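Long-range contact in SnoaL-like domain protein (Mycobacterium hassiacum, PDB 6P44), which probably isomerises delta-5-3-ketosteroids to their conjugated delta-4 forms, as a ketosteroid isomerase of the SnoaL-like, NTF2-type fold: residues A28-V40 and N103-W115. The protein carries 1 engineered substitution. Sequence-based numbering, arbitrary orientation. Where two conformers were deposited one is given.
Engineered in segment 28-40: Asn38 (natural residue Asp). With DNX (3,4-dinitrophenol), chain H.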
loop_
_atom_site.group_PDB
_atom_site.type_symbol
_atom_site.label_atom_id
_atom_site.label_comp_id
_atom_site.label_asym_id
_atom_site.label_seq_id
_atom_site.Cartn_x
_atom_site.Cartn_y
_atom_site.Cartn_z
ATOM N N ALA B 28 1.199 18.924 11.195
ATOM C CA ALA B 28 1.531 19.982 10.256
ATOM C C ALA B 28 1.928 19.445 8.888
ATOM O O ALA B 28 1.907 20.199 7.910
ATOM C CB ALA B 28 2.664 20.835 10.834
ATOM N N LEU B 29 2.303 18.170 8.795
ATOM C CA LEU B 29 2.610 17.582 7.497
ATOM C C LEU B 29 1.361 17.294 6.681
ATOM O O LEU B 29 1.453 17.142 5.456
ATOM C CB LEU B 29 3.387 16.273 7.670
ATOM C CG LEU B 29 4.748 16.396 8.345
ATOM C CD1 LEU B 29 5.373 15.028 8.441
ATOM C CD2 LEU B 29 5.660 17.341 7.569
ATOM N N TYR B 30 0.211 17.182 7.331
ATOM C CA TYR B 30 -1.021 16.812 6.659
ATOM C C TYR B 30 -1.741 18.043 6.130
ATOM O O TYR B 30 -1.653 19.135 6.698
ATOM C CB TYR B 30 -1.943 16.076 7.621
ATOM C CG TYR B 30 -1.571 14.623 7.860
ATOM C CD1 TYR B 30 -2.078 13.633 7.035
ATOM C CD2 TYR B 30 -0.759 14.245 8.922
ATOM C CE1 TYR B 30 -1.802 12.302 7.255
ATOM C CE2 TYR B 30 -0.474 12.897 9.158
ATOM C CZ TYR B 30 -0.991 11.934 8.304
ATOM O OH TYR B 30 -0.751 10.589 8.475
ATOM N N ALA B 31 -2.456 17.843 5.024
ATOM C CA ALA B 31 -3.326 18.855 4.447
ATOM C C ALA B 31 -4.509 19.146 5.367
ATOM O O ALA B 31 -4.882 18.337 6.221
ATOM C CB ALA B 31 -3.839 18.367 3.093
ATOM N N ASP B 32 -5.121 20.316 5.167
ATOM C CA ASP B 32 -6.242 20.724 6.012
ATOM C C ASP B 32 -7.383 19.712 5.970
ATOM O O ASP B 32 -8.058 19.492 6.984
ATOM C CB ASP B 32 -6.783 22.089 5.570
ATOM C CG ASP B 32 -5.815 23.252 5.823
ATOM O OD1 ASP B 32 -4.802 23.103 6.538
ATOM O OD2 ASP B 32 -6.096 24.338 5.282
ATOM N N ASP B 33 -7.630 19.109 4.803
ATOM C CA ASP B 33 -8.719 18.152 4.593
ATOM C C ASP B 33 -8.205 16.725 4.388
ATOM O O ASP B 33 -8.851 15.902 3.722
ATOM C CB ASP B 33 -9.571 18.580 3.402
ATOM C CG ASP B 33 -8.790 18.644 2.096
ATOM O OD1 ASP B 33 -7.538 18.600 2.102
ATOM O OD2 ASP B 33 -9.451 18.737 1.039
ATOM N N ALA B 34 -7.052 16.425 4.964
ATOM C CA ALA B 34 -6.445 15.119 4.799
ATOM C C ALA B 34 -7.271 14.053 5.503
ATOM O O ALA B 34 -8.078 14.338 6.392
ATOM C CB ALA B 34 -5.040 15.126 5.403
ATOM N N THR B 35 -7.035 12.809 5.110
ATOM C CA THR B 35 -7.633 11.655 5.755
ATOM C C THR B 35 -6.558 10.724 6.297
ATOM O O THR B 35 -5.494 10.554 5.695
ATOM C CB THR B 35 -8.526 10.878 4.775
ATOM O OG1 THR B 35 -7.759 10.456 3.633
ATOM C CG2 THR B 35 -9.678 11.748 4.309
ATOM N N VAL B 36 -6.856 10.096 7.432
ATOM C CA VAL B 36 -6.005 9.060 8.015
ATOM C C VAL B 36 -6.882 7.857 8.301
ATOM O O VAL B 36 -7.898 7.972 9.001
ATOM C CB VAL B 36 -5.305 9.526 9.304
ATOM C CG1 VAL B 36 -4.639 8.337 10.016
ATOM C CG2 VAL B 36 -4.278 10.601 8.989
ATOM N N GLU B 37 -6.480 6.701 7.784
ATOM C CA GLU B 37 -7.162 5.436 8.037
ATOM C C GLU B 37 -6.118 4.497 8.630
ATOM O O GLU B 37 -5.286 3.940 7.905
ATOM C CB GLU B 37 -7.797 4.906 6.757
ATOM C CG GLU B 37 -8.758 3.784 6.973
ATOM C CD GLU B 37 -9.416 3.290 5.681
ATOM O OE1 GLU B 37 -9.491 4.063 4.707
ATOM O OE2 GLU B 37 -9.875 2.131 5.642
ATOM N N ASN B 38 -6.142 4.349 9.957
ATOM C CA ASN B 38 -5.127 3.586 10.678
ATOM C C ASN B 38 -5.798 2.808 11.805
ATOM O O ASN B 38 -6.135 3.398 12.843
ATOM C CB ASN B 38 -4.055 4.502 11.264
ATOM C CG ASN B 38 -3.004 3.728 11.998
ATOM O OD1 ASN B 38 -2.901 2.522 11.827
ATOM N ND2 ASN B 38 -2.214 4.408 12.819
ATOM N N PRO B 39 -5.981 1.489 11.663
ATOM C CA PRO B 39 -5.640 0.684 10.486
ATOM C C PRO B 39 -6.695 0.811 9.396
ATOM O O PRO B 39 -7.836 1.214 9.653
ATOM C CB PRO B 39 -5.660 -0.734 11.035
ATOM C CG PRO B 39 -6.714 -0.693 12.075
ATOM C CD PRO B 39 -6.554 0.662 12.741
ATOM N N VAL B 40 -6.331 0.404 8.183
ATOM C CA VAL B 40 -7.334 0.241 7.146
ATOM C C VAL B 40 -8.432 -0.675 7.663
ATOM O O VAL B 40 -8.165 -1.669 8.345
ATOM C CB VAL B 40 -6.671 -0.267 5.857
ATOM C CG1 VAL B 40 -7.717 -0.704 4.835
ATOM C CG2 VAL B 40 -5.767 0.848 5.297
ATOM N N ASN B 103 -0.749 16.158 -1.940
ATOM C CA ASN B 103 -1.361 17.243 -2.686
ATOM C C ASN B 103 -0.315 17.965 -3.531
ATOM O O ASN B 103 0.881 17.654 -3.501
ATOM C CB ASN B 103 -2.041 18.222 -1.732
ATOM C CG ASN B 103 -3.356 17.715 -1.243
ATOM O OD1 ASN B 103 -4.023 16.948 -1.931
ATOM N ND2 ASN B 103 -3.744 18.133 -0.052
ATOM N N ASP B 104 -0.777 18.955 -4.295
ATOM C CA ASP B 104 0.137 19.701 -5.151
ATOM C C ASP B 104 1.192 20.446 -4.341
ATOM O O ASP B 104 2.316 20.642 -4.826
ATOM C CB ASP B 104 -0.647 20.687 -6.021
ATOM C CG ASP B 104 -1.466 19.996 -7.094
ATOM O OD1 ASP B 104 -1.194 18.812 -7.390
ATOM O OD2 ASP B 104 -2.368 20.649 -7.659
ATOM N N ASP B 105 0.854 20.882 -3.126
ATOM C CA ASP B 105 1.779 21.615 -2.267
ATOM C C ASP B 105 2.652 20.700 -1.414
ATOM O O ASP B 105 3.381 21.187 -0.540
ATOM C CB ASP B 105 1.021 22.597 -1.364
ATOM C CG ASP B 105 0.223 21.910 -0.261
ATOM O OD1 ASP B 105 0.209 20.660 -0.182
ATOM O OD2 ASP B 105 -0.405 22.641 0.539
ATOM N N GLY B 106 2.582 19.395 -1.628
ATOM C CA GLY B 106 3.457 18.480 -0.939
ATOM C C GLY B 106 2.963 18.022 0.410
ATOM O O GLY B 106 3.615 17.180 1.031
ATOM N N ARG B 107 1.845 18.538 0.900
ATOM C CA ARG B 107 1.340 18.046 2.172
ATOM C C ARG B 107 0.545 16.759 1.961
ATOM O O ARG B 107 0.034 16.484 0.870
ATOM C CB ARG B 107 0.547 19.131 2.904
ATOM C CG ARG B 107 1.470 20.261 3.399
ATOM C CD ARG B 107 0.758 21.262 4.296
ATOM N NE ARG B 107 -0.099 22.163 3.534
ATOM C CZ ARG B 107 -0.855 23.112 4.080
ATOM N NH1 ARG B 107 -0.856 23.298 5.393
ATOM N NH2 ARG B 107 -1.613 23.880 3.312
ATOM N N ILE B 108 0.505 15.939 3.008
ATOM C CA ILE B 108 -0.101 14.611 2.940
ATOM C C ILE B 108 -1.606 14.753 2.782
ATOM O O ILE B 108 -2.273 15.340 3.635
ATOM C CB ILE B 108 0.230 13.765 4.178
ATOM C CG1 ILE B 108 1.737 13.667 4.413
ATOM C CG2 ILE B 108 -0.381 12.378 4.014
ATOM C CD1 ILE B 108 2.068 13.172 5.818
ATOM N N LYS B 109 -2.141 14.222 1.680
ATOM C CA LYS B 109 -3.584 14.195 1.439
ATOM C C LYS B 109 -4.256 13.002 2.119
ATOM O O LYS B 109 -5.361 13.134 2.658
ATOM C CB LYS B 109 -3.831 14.140 -0.075
ATOM C CG LYS B 109 -5.292 13.964 -0.509
ATOM C CD LYS B 109 -5.374 13.795 -2.032
ATOM C CE LYS B 109 -6.813 13.652 -2.516
ATOM N NZ LYS B 109 -6.932 13.719 -4.007
ATOM N N SER B 110 -3.617 11.835 2.092
ATOM C CA SER B 110 -4.188 10.646 2.700
ATOM C C SER B 110 -3.078 9.756 3.232
ATOM O O SER B 110 -1.983 9.694 2.670
ATOM C CB SER B 110 -5.059 9.864 1.709
ATOM O OG SER B 110 -4.305 9.244 0.692
ATOM N N MET B 111 -3.388 9.045 4.313
ATOM C CA MET B 111 -2.527 7.981 4.815
ATOM C C MET B 111 -3.391 6.765 5.116
ATOM O O MET B 111 -4.508 6.892 5.635
ATOM C CB MET B 111 -1.786 8.418 6.080
ATOM C CG MET B 111 -0.822 7.382 6.637
ATOM S SD MET B 111 -1.623 6.191 7.761
ATOM C CE MET B 111 -1.260 6.973 9.323
ATOM N N LYS B 112 -2.870 5.595 4.763
ATOM C CA LYS B 112 -3.473 4.307 5.073
ATOM C C LYS B 112 -2.373 3.413 5.629
ATOM O O LYS B 112 -1.274 3.366 5.073
ATOM C CB LYS B 112 -4.104 3.670 3.830
ATOM C CG LYS B 112 -5.406 4.309 3.424
ATOM C CD LYS B 112 -6.048 3.604 2.242
ATOM C CE LYS B 112 -7.415 4.191 1.991
ATOM N NZ LYS B 112 -8.094 3.550 0.836
ATOM N N ALA B 113 -2.665 2.717 6.723
ATOM C CA ALA B 113 -1.711 1.817 7.369
ATOM C C ALA B 113 -2.294 0.410 7.455
ATOM O O ALA B 113 -3.423 0.219 7.919
ATOM C CB ALA B 113 -1.322 2.333 8.764
ATOM N N TYR B 114 -1.518 -0.568 7.003
ATOM C CA TYR B 114 -1.955 -1.959 6.918
ATOM C C TYR B 114 -1.114 -2.803 7.870
ATOM O O TYR B 114 0.055 -3.092 7.584
ATOM C CB TYR B 114 -1.820 -2.481 5.487
ATOM C CG TYR B 114 -2.560 -1.705 4.407
ATOM C CD1 TYR B 114 -2.024 -0.543 3.882
ATOM C CD2 TYR B 114 -3.767 -2.143 3.911
ATOM C CE1 TYR B 114 -2.670 0.167 2.898
ATOM C CE2 TYR B 114 -4.421 -1.451 2.896
ATOM C CZ TYR B 114 -3.870 -0.286 2.409
ATOM O OH TYR B 114 -4.480 0.465 1.449
ATOM N N TRP B 115 -1.721 -3.201 8.988
ATOM C CA TRP B 115 -1.078 -3.990 10.029
ATOM C C TRP B 115 -2.194 -4.489 10.928
ATOM O O TRP B 115 -3.304 -3.947 10.917
ATOM C CB TRP B 115 -0.072 -3.149 10.843
ATOM C CG TRP B 115 -0.759 -2.023 11.575
ATOM C CD1 TRP B 115 -1.077 -0.799 11.060
ATOM C CD2 TRP B 115 -1.251 -2.032 12.918
ATOM N NE1 TRP B 115 -1.738 -0.048 11.996
ATOM C CE2 TRP B 115 -1.854 -0.784 13.145
ATOM C CE3 TRP B 115 -1.247 -2.979 13.950
ATOM C CZ2 TRP B 115 -2.437 -0.449 14.363
ATOM C CZ3 TRP B 115 -1.821 -2.644 15.150
ATOM C CH2 TRP B 115 -2.411 -1.383 15.347
HETATM C C1 DNX H . 1.568 4.966 11.743
HETATM C C2 DNX H . 1.679 5.589 12.977
HETATM C C3 DNX H . 1.339 4.886 14.111
HETATM N N3 DNX H . 1.449 5.599 15.384
HETATM C C4 DNX H . 0.905 3.571 14.033
HETATM N N4 DNX H . 0.524 2.801 15.215
HETATM C C5 DNX H . 0.808 2.950 12.802
HETATM C C6 DNX H . 1.135 3.649 11.654
HETATM O O1 DNX H . 1.892 5.665 10.622
HETATM O O31 DNX H . 0.494 6.256 15.762
HETATM O O32 DNX H . 2.504 5.530 15.998
HETATM O O41 DNX H . -0.418 2.032 15.123
HETATM O O42 DNX H . 1.175 2.951 16.238
HETATM O O HOH W 1 0.724 22.600 7.719
HETATM O O HOH W 2 -2.964 25.081 6.390
HETATM O O HOH W 3 -8.011 14.507 1.465
HETATM O O HOH W 4 -6.839 7.959 4.233
HETATM O O HOH W 5 -8.214 11.813 1.151
#
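Asn38 and Trp115 meet at the C-terminal end of a parallel strand pair in the curved mixed sheet of the NTF2-like fold, and show how such a pair can line a pocket with its end and one face, here through Asn38, Met111, Ala113 and Trp115. The indole NE1 of Trp115 donates to OD1 of Asn38 over 2.8 Å in a nearly straight bond (171° at the hydrogen), lying both in the amide's carbonyl plane and in the plane of the ring. The two flat groups nevertheless stand 68° apart. Asn38 is an engineered residue, aspartate in the natural sequence. Its CG, anti to the backbone N (chi1 -180°), carries ND2 to 3.4 Å from C5 of the bound 3,4-dinitrophenol, whose O41 sits 3.3 Å from Trp115 CZ2. Pro39, after a cis peptide, brings CB against the indole.

Behind this first shell, strands 34-37 and 108-114 run nearly parallel, joined by backbone bonds that run through Thr35 and Glu37 and continue past the strand to Val40 N, which donates to Ala113 O. On the pocket side, Met111 bends back at chi2 and chi3 to bring CE within 3.7 Å of Val36 CG1, and CE also approaches O1 of the ligand. That ligand is hydrogen-bonded to Tyr14 of helix 4-20. Tyr30, whose hydroxyl is hydrogen-bonded to Tyr55 OH, receives Ile108 CD1 squarely over the centre of its ring, 4.0 Å from the centroid.

Across the sheet, Glu37 and Lys112 extend side by side without forming a salt bridge: Glu37 OE2 accepts from Gly41 N, while Lys112 NZ makes its salt bridge to Glu76 of the second subunit, which is also hydrogen-bonded to Tyr114 OH. On the Tyr114 ring, Val40 CG2 rests 3.7 Å from the centroid, offset toward the rim and closest to CE2 and CZ.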